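Local atomic coordinates of 2'-deoxycytidine 5'-triphosphate deaminase (Agrobacterium tumefaciens, PDB entry 2R9Q), a protein that probably catalyses the hydrolytic deamination of dCTP to dUTP and ammonia, a step on the way to thymidine nucleotides. Residues 19-24 with 101-106; 33-38 with 345-350; 65-70 with 143-148; 204-209 with 315-320. One frame throughout, in Å; residues are numbered along the deposited sequence.

Contact 1. Residues 19-24 with 101-106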
# COMPACT_ATOMS: atom_id res chain seq x y z
N ARG B 19 -40.21 7.18 19.31
CA ARG B 19 -41.46 6.95 18.61
C ARG B 19 -42.45 8.12 18.74
O ARG B 19 -43.10 8.46 17.79
CB ARG B 19 -42.08 5.64 19.07
CG ARG B 19 -41.44 4.45 18.38
CD ARG B 19 -42.14 3.19 18.65
NE ARG B 19 -41.54 2.50 19.78
CZ ARG B 19 -40.80 1.40 19.71
NH1 ARG B 19 -40.53 0.80 18.56
NH2 ARG B 19 -40.32 0.89 20.82
N ALA B 20 -42.54 8.73 19.93
CA ALA B 20 -43.38 9.92 20.16
C ALA B 20 -42.92 11.09 19.30
O ALA B 20 -43.76 11.80 18.76
CB ALA B 20 -43.37 10.30 21.62
N LEU B 21 -41.60 11.27 19.17
CA LEU B 21 -40.99 12.26 18.26
C LEU B 21 -41.39 12.06 16.81
O LEU B 21 -41.55 13.03 16.08
CB LEU B 21 -39.47 12.18 18.32
CG LEU B 21 -38.68 12.80 19.44
CD1 LEU B 21 -37.20 12.56 19.17
CD2 LEU B 21 -39.00 14.29 19.57
N PHE B 22 -41.51 10.81 16.38
CA PHE B 22 -41.96 10.53 15.02
C PHE B 22 -43.48 10.83 14.88
O PHE B 22 -43.92 11.37 13.87
CB PHE B 22 -41.60 9.09 14.59
CG PHE B 22 -41.81 8.83 13.13
CD1 PHE B 22 -40.91 9.30 12.18
CD2 PHE B 22 -42.94 8.13 12.68
CE1 PHE B 22 -41.12 9.09 10.82
CE2 PHE B 22 -43.16 7.90 11.31
CZ PHE B 22 -42.24 8.38 10.38
N ALA B 23 -44.24 10.49 15.92
CA ALA B 23 -45.69 10.70 15.93
C ALA B 23 -46.05 12.18 16.00
O ALA B 23 -47.09 12.59 15.55
CB ALA B 23 -46.32 9.93 17.08
N GLY B 24 -45.17 12.99 16.57
CA GLY B 24 -45.36 14.44 16.60
C GLY B 24 -44.56 15.18 15.55
O GLY B 24 -44.33 16.37 15.69
N ALA B 101 -36.62 17.89 12.96
CA ALA B 101 -37.05 19.18 13.48
C ALA B 101 -37.06 19.05 15.02
O ALA B 101 -38.09 18.80 15.65
CB ALA B 101 -38.40 19.55 12.93
N LEU B 102 -35.89 19.17 15.62
CA LEU B 102 -35.68 18.93 17.05
C LEU B 102 -36.18 20.07 17.98
O LEU B 102 -35.95 21.26 17.70
CB LEU B 102 -34.19 18.69 17.32
CG LEU B 102 -33.68 17.25 17.54
CD1 LEU B 102 -34.40 16.23 16.68
CD2 LEU B 102 -32.16 17.21 17.33
N PRO B 103 -36.85 19.72 19.09
CA PRO B 103 -37.08 20.66 20.20
C PRO B 103 -35.79 21.36 20.61
O PRO B 103 -34.75 20.71 20.69
CB PRO B 103 -37.57 19.76 21.34
CG PRO B 103 -38.17 18.58 20.67
CD PRO B 103 -37.43 18.39 19.36
N ALA B 104 -35.84 22.67 20.90
CA ALA B 104 -34.65 23.49 21.16
C ALA B 104 -33.76 23.04 22.34
O ALA B 104 -32.59 23.44 22.42
CB ALA B 104 -35.04 24.96 21.33
N ASP B 105 -34.32 22.23 23.25
CA ASP B 105 -33.55 21.62 24.37
C ASP B 105 -32.95 20.22 24.06
O ASP B 105 -32.23 19.64 24.88
CB ASP B 105 -34.41 21.57 25.65
CG ASP B 105 -35.62 20.63 25.55
OD1 ASP B 105 -36.31 20.59 24.50
OD2 ASP B 105 -35.90 19.95 26.56
N MET B 106 -33.27 19.70 22.87
CA MET B 106 -32.92 18.36 22.44
C MET B 106 -31.82 18.43 21.39
O MET B 106 -31.94 19.16 20.40
CB MET B 106 -34.14 17.64 21.88
CG MET B 106 -33.94 16.16 21.60
SD MET B 106 -35.37 15.31 20.92
CE MET B 106 -36.57 15.57 22.26
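Leu-21, on the last full turn of its helix, meets Met-106 tip to tip, and the contact is carried almost wholly by the fork of the leucine and the end of the thioether. Leu-21 CD1 touches Met-106 SD at 3.7 Å. The other methyl, CD2, lies 4.0 Å from Met-106 SD and 3.8 Å from Met-106 CE, so both branches bear on the thioether end of the methionine. Met-106 gets there by a long straight reach: CG stands opposite the backbone N (chi1 -171°) and SD continues the extended line, until the chain bends at the sulfur (chi3 -61°) and turns CE toward Leu-21 CD2. Leu-21 places its CG beside its own backbone N and opposite the carbonyl carbon (chi1 -79°), which carries the fork off the helix toward residues 101-106. The same CD2 also grazes the proline ring, with Pro-103 CD at 4.4 Å, a loose approach beside the sulfur contact. No hydrogen bond crosses between the segments. A type I beta turn from Pro-103 to Met-106, closed by Met-106 N to Pro-103 O at 2.8 Å, brings both partners of Leu-21 together on one loop. Leu-21 and Met-106 are buried, and Leu-13 touches both side chains. The loop joins strands 91-101 and 106-112 and packs against the C-terminal end of helix 15-23; Leu-102 turns to Phe-168 of strand 162-170, while Lys-26, just past the helix, pairs through its backbone with Ala-101.

Contact 2. Residues 33-38 with 345-350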
# COMPACT_ATOMS: atom_id res chain seq x y z
N LEU B 33 -41.14 3.72 9.57
CA LEU B 33 -39.94 3.12 10.15
C LEU B 33 -39.99 1.60 9.99
O LEU B 33 -41.05 1.05 9.79
CB LEU B 33 -39.77 3.55 11.61
CG LEU B 33 -39.80 5.08 11.90
CD1 LEU B 33 -39.62 5.40 13.39
CD2 LEU B 33 -38.79 5.85 11.03
N ASP B 34 -38.83 0.95 9.97
CA ASP B 34 -38.74 -0.51 10.09
C ASP B 34 -39.27 -0.89 11.48
O ASP B 34 -39.11 -0.13 12.43
CB ASP B 34 -37.29 -1.04 9.96
CG ASP B 34 -36.61 -0.70 8.63
OD1 ASP B 34 -37.30 -0.41 7.62
OD2 ASP B 34 -35.35 -0.73 8.61
N VAL B 35 -39.89 -2.06 11.61
CA VAL B 35 -40.40 -2.51 12.92
C VAL B 35 -39.29 -2.48 13.96
O VAL B 35 -39.51 -2.06 15.10
CB VAL B 35 -41.09 -3.93 12.86
CG1 VAL B 35 -40.17 -4.96 12.21
CG2 VAL B 35 -41.55 -4.37 14.28
N ASP B 36 -38.08 -2.85 13.54
CA ASP B 36 -36.92 -2.95 14.42
C ASP B 36 -35.95 -1.77 14.29
O ASP B 36 -34.77 -1.90 14.67
CB ASP B 36 -36.22 -4.27 14.14
CG ASP B 36 -35.67 -4.35 12.74
OD1 ASP B 36 -36.19 -3.70 11.82
OD2 ASP B 36 -34.69 -5.09 12.56
N GLN B 37 -36.44 -0.63 13.81
CA GLN B 37 -35.56 0.51 13.52
C GLN B 37 -35.20 1.31 14.76
O GLN B 37 -34.09 1.86 14.84
CB GLN B 37 -36.16 1.45 12.48
CG GLN B 37 -35.11 2.20 11.71
CD GLN B 37 -35.70 3.20 10.75
OE1 GLN B 37 -36.67 2.90 10.07
NE2 GLN B 37 -35.12 4.38 10.68
N VAL B 38 -36.12 1.35 15.72
CA VAL B 38 -35.92 2.07 16.98
C VAL B 38 -35.33 1.10 18.00
O VAL B 38 -35.91 0.05 18.31
CB VAL B 38 -37.23 2.70 17.52
CG1 VAL B 38 -36.96 3.53 18.78
CG2 VAL B 38 -37.94 3.55 16.41
N GLU B 345 -39.05 0.78 26.33
CA GLU B 345 -40.28 -0.01 26.20
C GLU B 345 -40.11 -1.26 25.31
O GLU B 345 -40.95 -2.16 25.34
CB GLU B 345 -41.46 0.87 25.70
CG GLU B 345 -41.27 1.48 24.31
CD GLU B 345 -42.56 2.00 23.70
OE1 GLU B 345 -43.51 2.28 24.46
OE2 GLU B 345 -42.62 2.14 22.46
N GLY B 346 -39.04 -1.30 24.51
CA GLY B 346 -38.67 -2.49 23.74
C GLY B 346 -39.19 -2.56 22.32
O GLY B 346 -39.95 -1.69 21.90
N LEU B 347 -38.81 -3.61 21.61
CA LEU B 347 -39.01 -3.72 20.16
C LEU B 347 -40.48 -3.64 19.75
O LEU B 347 -40.85 -2.86 18.88
CB LEU B 347 -38.38 -5.03 19.62
CG LEU B 347 -38.03 -5.15 18.12
CD1 LEU B 347 -37.33 -6.52 17.84
CD2 LEU B 347 -39.24 -4.95 17.16
N TYR B 348 -41.29 -4.45 20.42
CA TYR B 348 -42.73 -4.55 20.18
C TYR B 348 -43.55 -3.76 21.25
O TYR B 348 -44.76 -3.95 21.38
CB TYR B 348 -43.12 -6.03 20.10
N GLY B 349 -42.88 -2.88 22.00
CA GLY B 349 -43.53 -2.06 23.05
C GLY B 349 -44.04 -2.79 24.30
O GLY B 349 -44.66 -2.19 25.17
N THR B 350 -43.76 -4.10 24.40
CA THR B 350 -44.29 -4.95 25.46
C THR B 350 -43.19 -5.36 26.47
O THR B 350 -43.26 -6.44 27.07
CB THR B 350 -44.97 -6.20 24.84
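Leu-347 sets its methyl CD2 above the oxygen end of the Val-35 to Asp-36 peptide group, well out of its plane, 3.6 Å from Val-35 O. At the edge of the Gln-37 amide, OE1 takes the N-H of Asp-34 at 2.9 Å in the carbonyl plane, on a lone pair, while NE2 gives to Asp-44 O; the amide is thereby gripped at both ends. The Asp-36 carboxylate leads away from Leu-347 and pairs with Arg-162, as does that of Asp-34. Between side chains, Val-35 CG2 meets Leu-347 CD2 at 3.7 Å, the two residues crossing obliquely. With CG opposite the backbone N (chi1 -159°), Leu-347 carries its fork toward residues 33-38, and the side branch CD2, not the CD1 that continues the chain, does the touching. Each partner sits on a type I beta turn, Asp-34 to Gln-37 and Gly-346 to Gly-349, so a shallow surface contact joins two turns from the N- and C-terminal family regions. Residues 33-38 lead into strand 38-39, with Gln-37 against strand 42-46 and Val-38 on helix 15-23; the loop after strand 331-339 approaches that same helix, where Asp-15 receives the backbone N-H groups of Glu-345 and Gly-346.

Contact 3. Residues 65-70 with 143-148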
# COMPACT_ATOMS: atom_id res chain seq x y z
N ARG B 65 -25.42 24.72 3.53
CA ARG B 65 -26.19 23.48 3.31
C ARG B 65 -25.30 22.41 2.70
O ARG B 65 -24.47 22.70 1.84
CB ARG B 65 -27.40 23.72 2.41
CG ARG B 65 -28.40 24.75 2.95
CD ARG B 65 -29.70 24.75 2.16
NE ARG B 65 -29.49 24.87 0.71
CZ ARG B 65 -30.28 24.37 -0.24
NH1 ARG B 65 -31.39 23.69 0.06
NH2 ARG B 65 -29.96 24.54 -1.52
N VAL B 66 -25.47 21.17 3.15
CA VAL B 66 -24.70 20.06 2.60
C VAL B 66 -24.90 19.95 1.08
O VAL B 66 -23.93 19.72 0.34
CB VAL B 66 -25.03 18.71 3.31
CG1 VAL B 66 -24.36 17.56 2.58
CG2 VAL B 66 -24.62 18.74 4.78
N ILE B 67 -26.14 20.18 0.63
CA ILE B 67 -26.48 20.12 -0.79
C ILE B 67 -25.75 21.17 -1.65
O ILE B 67 -25.46 20.89 -2.80
CB ILE B 67 -28.03 20.13 -1.04
CG1 ILE B 67 -28.36 19.38 -2.35
CG2 ILE B 67 -28.63 21.55 -1.03
CD1 ILE B 67 -27.96 17.90 -2.36
N ASP B 68 -25.43 22.34 -1.09
CA ASP B 68 -24.63 23.34 -1.80
C ASP B 68 -23.19 22.90 -2.05
O ASP B 68 -22.70 22.97 -3.18
CB ASP B 68 -24.61 24.66 -1.04
CG ASP B 68 -25.98 25.32 -0.97
OD1 ASP B 68 -26.86 24.98 -1.79
OD2 ASP B 68 -26.16 26.18 -0.10
N LYS B 69 -22.52 22.46 -1.01
CA LYS B 69 -21.16 21.94 -1.17
C LYS B 69 -21.08 20.80 -2.21
O LYS B 69 -20.23 20.81 -3.09
CB LYS B 69 -20.59 21.52 0.19
CG LYS B 69 -20.32 22.69 1.10
CD LYS B 69 -19.01 23.44 0.74
CE LYS B 69 -17.80 22.98 1.57
NZ LYS B 69 -17.43 23.90 2.68
N LEU B 70 -21.99 19.83 -2.10
CA LEU B 70 -22.18 18.81 -3.12
C LEU B 70 -22.28 19.39 -4.54
O LEU B 70 -21.53 19.00 -5.42
CB LEU B 70 -23.45 17.98 -2.80
CG LEU B 70 -23.34 16.54 -2.29
CD1 LEU B 70 -22.08 16.32 -1.51
CD2 LEU B 70 -24.57 16.15 -1.46
N PRO B 143 -31.97 18.10 7.05
CA PRO B 143 -31.67 16.78 6.54
C PRO B 143 -30.43 16.19 7.20
O PRO B 143 -29.70 16.89 7.88
CB PRO B 143 -31.41 17.04 5.07
CG PRO B 143 -30.82 18.36 5.07
CD PRO B 143 -31.47 19.14 6.15
N LEU B 144 -30.26 14.88 7.01
CA LEU B 144 -29.07 14.16 7.46
C LEU B 144 -28.41 13.45 6.27
O LEU B 144 -29.07 13.01 5.32
CB LEU B 144 -29.42 13.16 8.57
CG LEU B 144 -30.00 13.64 9.91
CD1 LEU B 144 -30.57 12.44 10.73
CD2 LEU B 144 -29.01 14.45 10.76
N TYR B 145 -27.08 13.36 6.35
CA TYR B 145 -26.26 12.73 5.33
C TYR B 145 -25.31 11.77 5.98
O TYR B 145 -24.85 12.02 7.11
CB TYR B 145 -25.51 13.79 4.53
CG TYR B 145 -26.41 14.75 3.81
CD1 TYR B 145 -26.74 14.56 2.47
CD2 TYR B 145 -26.97 15.85 4.47
CE1 TYR B 145 -27.59 15.43 1.81
CE2 TYR B 145 -27.83 16.70 3.81
CZ TYR B 145 -28.14 16.49 2.48
OH TYR B 145 -28.97 17.35 1.81
N LEU B 146 -25.06 10.64 5.31
CA LEU B 146 -23.99 9.71 5.72
C LEU B 146 -22.85 9.69 4.70
O LEU B 146 -23.03 9.41 3.53
CB LEU B 146 -24.49 8.29 6.01
CG LEU B 146 -23.60 7.35 6.84
CD1 LEU B 146 -23.40 7.87 8.24
CD2 LEU B 146 -24.12 5.91 6.88
N GLU B 147 -21.67 10.06 5.17
CA GLU B 147 -20.44 9.80 4.46
C GLU B 147 -19.98 8.35 4.68
O GLU B 147 -19.92 7.89 5.82
CB GLU B 147 -19.39 10.75 4.95
CG GLU B 147 -18.19 10.90 4.10
CD GLU B 147 -17.36 12.13 4.55
OE1 GLU B 147 -16.50 11.97 5.46
OE2 GLU B 147 -17.58 13.25 3.98
N ILE B 148 -19.70 7.64 3.60
CA ILE B 148 -19.31 6.24 3.65
C ILE B 148 -18.04 6.03 2.87
O ILE B 148 -17.96 6.31 1.68
CB ILE B 148 -20.39 5.23 3.08
CG1 ILE B 148 -21.78 5.44 3.65
CG2 ILE B 148 -19.97 3.75 3.33
CD1 ILE B 148 -22.92 4.74 2.89
O HOH W 1 -28.44 20.03 2.61
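Val-66 covers one face of the Tyr-145 ring in a CH-pi contact: CG1 sits 3.5 Å from the ring centroid and only 7° off its normal. The rest of the isopropyl group follows the ring's CD2-CE2 side, with Val-66 CB at 3.5 Å from Tyr-145 CE2. With CG1 opposite the backbone N (chi1 172°), that methyl is set over the ring centre; the two side chains point contrary ways and overlap alongside.

Such apolar packing of a short helix on a sheet places helix 66-71 against strand 143-150, which runs antiparallel between strands 91-101 and 121-127 in the beta-rich fold of the dUTPase clan. Met-126 of the latter strand touches both Val-66 and Tyr-145.

Hydrogen bonding across the contact goes through one water. It accepts from Ile-67 N at 3.0 Å and is bonded to Tyr-145 OH at 2.8 Å, linking the phenol to the first turn of the helix; Val-66 N gives to Asp-128.

Charge enters within residues 65-70. At the N-cap, Arg-65 bends round to Asp-68, its NH2 bonded to OD1 on the syn side at 3.1 Å, some 28° out of the carboxylate plane. Ile-67 CG2 lies over the centre of the guanidinium, 3.3 Å above its plane. Farther along, Lys-69 NZ forms a salt bridge with Glu-327 of the second subunit.

Contact 4. Residues 204-209 with 315-320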
# COMPACT_ATOMS: atom_id res chain seq x y z
N LEU B 204 -11.78 -0.72 29.85
CA LEU B 204 -11.83 -1.99 29.16
C LEU B 204 -10.43 -2.39 28.71
O LEU B 204 -9.70 -1.61 28.12
CB LEU B 204 -12.83 -1.92 27.98
CG LEU B 204 -14.32 -1.77 28.39
CD1 LEU B 204 -15.20 -1.33 27.25
CD2 LEU B 204 -14.89 -3.00 29.02
N SER B 205 -10.06 -3.63 29.01
CA SER B 205 -8.76 -4.13 28.66
C SER B 205 -8.89 -5.32 27.71
O SER B 205 -9.94 -5.93 27.61
CB SER B 205 -7.96 -4.50 29.92
OG SER B 205 -8.63 -5.49 30.66
N ILE B 206 -7.80 -5.62 27.01
CA ILE B 206 -7.83 -6.59 25.92
C ILE B 206 -7.50 -8.01 26.40
O ILE B 206 -6.56 -8.21 27.14
CB ILE B 206 -6.91 -6.14 24.72
CG1 ILE B 206 -7.42 -6.75 23.41
CG2 ILE B 206 -5.45 -6.45 24.97
CD1 ILE B 206 -8.62 -5.98 22.84
N ASP B 207 -8.29 -8.98 25.95
CA ASP B 207 -8.04 -10.37 26.24
C ASP B 207 -7.33 -11.04 25.07
O ASP B 207 -7.94 -11.29 24.03
CB ASP B 207 -9.35 -11.10 26.49
CG ASP B 207 -9.15 -12.43 27.19
OD1 ASP B 207 -8.14 -13.15 26.93
OD2 ASP B 207 -10.02 -12.74 28.03
N LEU B 208 -6.06 -11.35 25.28
CA LEU B 208 -5.22 -11.99 24.28
C LEU B 208 -4.79 -13.43 24.70
O LEU B 208 -3.91 -14.03 24.09
CB LEU B 208 -4.00 -11.08 24.03
CG LEU B 208 -3.96 -10.18 22.80
CD1 LEU B 208 -5.32 -9.95 22.19
CD2 LEU B 208 -3.24 -8.85 23.13
N LYS B 209 -5.43 -13.97 25.73
CA LYS B 209 -5.08 -15.31 26.25
C LYS B 209 -5.69 -16.43 25.40
O LYS B 209 -5.06 -17.47 25.21
CB LYS B 209 -5.45 -15.46 27.73
CG LYS B 209 -4.26 -15.74 28.65
CD LYS B 209 -3.51 -14.48 29.06
CE LYS B 209 -2.41 -14.76 30.08
NZ LYS B 209 -1.29 -15.60 29.51
N LEU B 315 -14.20 -5.54 20.15
CA LEU B 315 -13.50 -4.28 19.86
C LEU B 315 -12.81 -4.36 18.50
O LEU B 315 -12.19 -5.36 18.17
CB LEU B 315 -12.43 -4.02 20.93
CG LEU B 315 -12.88 -4.00 22.41
CD1 LEU B 315 -11.73 -4.45 23.35
CD2 LEU B 315 -13.45 -2.64 22.84
N GLU B 316 -12.93 -3.29 17.71
CA GLU B 316 -12.11 -3.17 16.51
C GLU B 316 -10.89 -2.30 16.84
O GLU B 316 -11.01 -1.13 17.15
CB GLU B 316 -12.89 -2.65 15.29
CG GLU B 316 -14.04 -3.56 14.81
CD GLU B 316 -15.29 -3.37 15.63
OE1 GLU B 316 -15.66 -2.20 15.86
OE2 GLU B 316 -15.88 -4.38 16.08
N VAL B 317 -9.72 -2.91 16.77
CA VAL B 317 -8.47 -2.26 17.10
C VAL B 317 -7.60 -2.17 15.85
O VAL B 317 -7.49 -3.11 15.06
CB VAL B 317 -7.74 -3.05 18.23
CG1 VAL B 317 -6.38 -2.49 18.52
CG2 VAL B 317 -8.60 -3.15 19.46
N ARG B 318 -7.05 -0.98 15.66
CA ARG B 318 -6.09 -0.69 14.62
C ARG B 318 -4.91 0.07 15.23
O ARG B 318 -5.06 0.90 16.11
CB ARG B 318 -6.71 0.19 13.54
CG ARG B 318 -7.70 -0.45 12.59
CD ARG B 318 -8.23 0.67 11.63
NE ARG B 318 -8.62 0.22 10.30
CZ ARG B 318 -7.78 -0.06 9.29
NH1 ARG B 318 -8.28 -0.45 8.13
NH2 ARG B 318 -6.46 0.02 9.44
N SER B 319 -3.72 -0.25 14.74
CA SER B 319 -2.53 0.52 15.06
C SER B 319 -2.39 1.64 14.04
O SER B 319 -2.80 1.52 12.87
CB SER B 319 -1.27 -0.33 15.07
OG SER B 319 -0.95 -0.68 13.77
N HIS B 320 -1.79 2.73 14.52
CA HIS B 320 -1.60 3.92 13.73
C HIS B 320 -0.13 4.20 13.45
O HIS B 320 0.71 4.22 14.36
CB HIS B 320 -2.29 5.07 14.42
CG HIS B 320 -3.76 4.84 14.56
ND1 HIS B 320 -4.53 4.46 13.48
CD2 HIS B 320 -4.58 4.85 15.64
CE1 HIS B 320 -5.77 4.27 13.89
NE2 HIS B 320 -5.83 4.50 15.19
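Ile-206 reaches Leu-315 through a single methyl. From CB, which carries CG2 between the backbone N and the carbonyl carbon, the longer branch CG1 leaves opposite the backbone N (chi1 -153°). CB, CG2 and CG1 all stay beyond close reach of residues 315-320, and the bend at the second torsion (chi2 80°) then swings CD1 toward them. There Ile-206 CD1 meets Leu-315 CD1 at 3.5 Å. Two residues along the strand, Val-317 CG2 is a looser neighbour, 4.4 Å from Ile-206 CD1. The Ile-206 and Leu-315 side chains approach at a slant. Leu-263 and Val-332 also touch the Ile-206 side chain, which is buried. No hydrogen bond spans the segments.

Just past Ile-206, Asp-207 OD1 accepts the N-H of Lys-209 at 3.1 Å, an Asx turn, while OD2 of the same carboxylate pairs with Arg-312, so both of its oxygens are held. Beyond the far end of strand 311-319, the His-320 ring meets His-320 of the second subunit edge-to-face.

Residues 204-205 lie on strand 202-205, an outer strand within this chain of a four-stranded antiparallel sheet, whereas residues 315-319 belong to a five-stranded one. Aliphatic side chains meeting between two antiparallel sheets are consistent with the interior of the distorted, jelly-roll-like beta barrel known in the dUTPase and dCTP deaminase family, here in the C-terminal region.

Contacts 1 and 3 lie in the N-terminal family region and contact 4 in the C-terminal one; contact 2 joins the two. Along the chain contacts 1 and 2 cross, as do 1 and 3, whereas 3 and 4 are nested inside the long loop that contact 2 closes. Contacts 1 and 2, with centres about 17 Å apart, are coupled directly: Arg-19 NE on helix 15-23 forms a salt bridge with Glu-345 OE2 at 2.9 Å. Contact 3 touches none of the others. Contact 4 lies across the chain's centre, about 38 Å from contact 1 between centres. Contacts 1, 3 and 4 each stay within one region, and one place where the regions meet is beside helix 15-23.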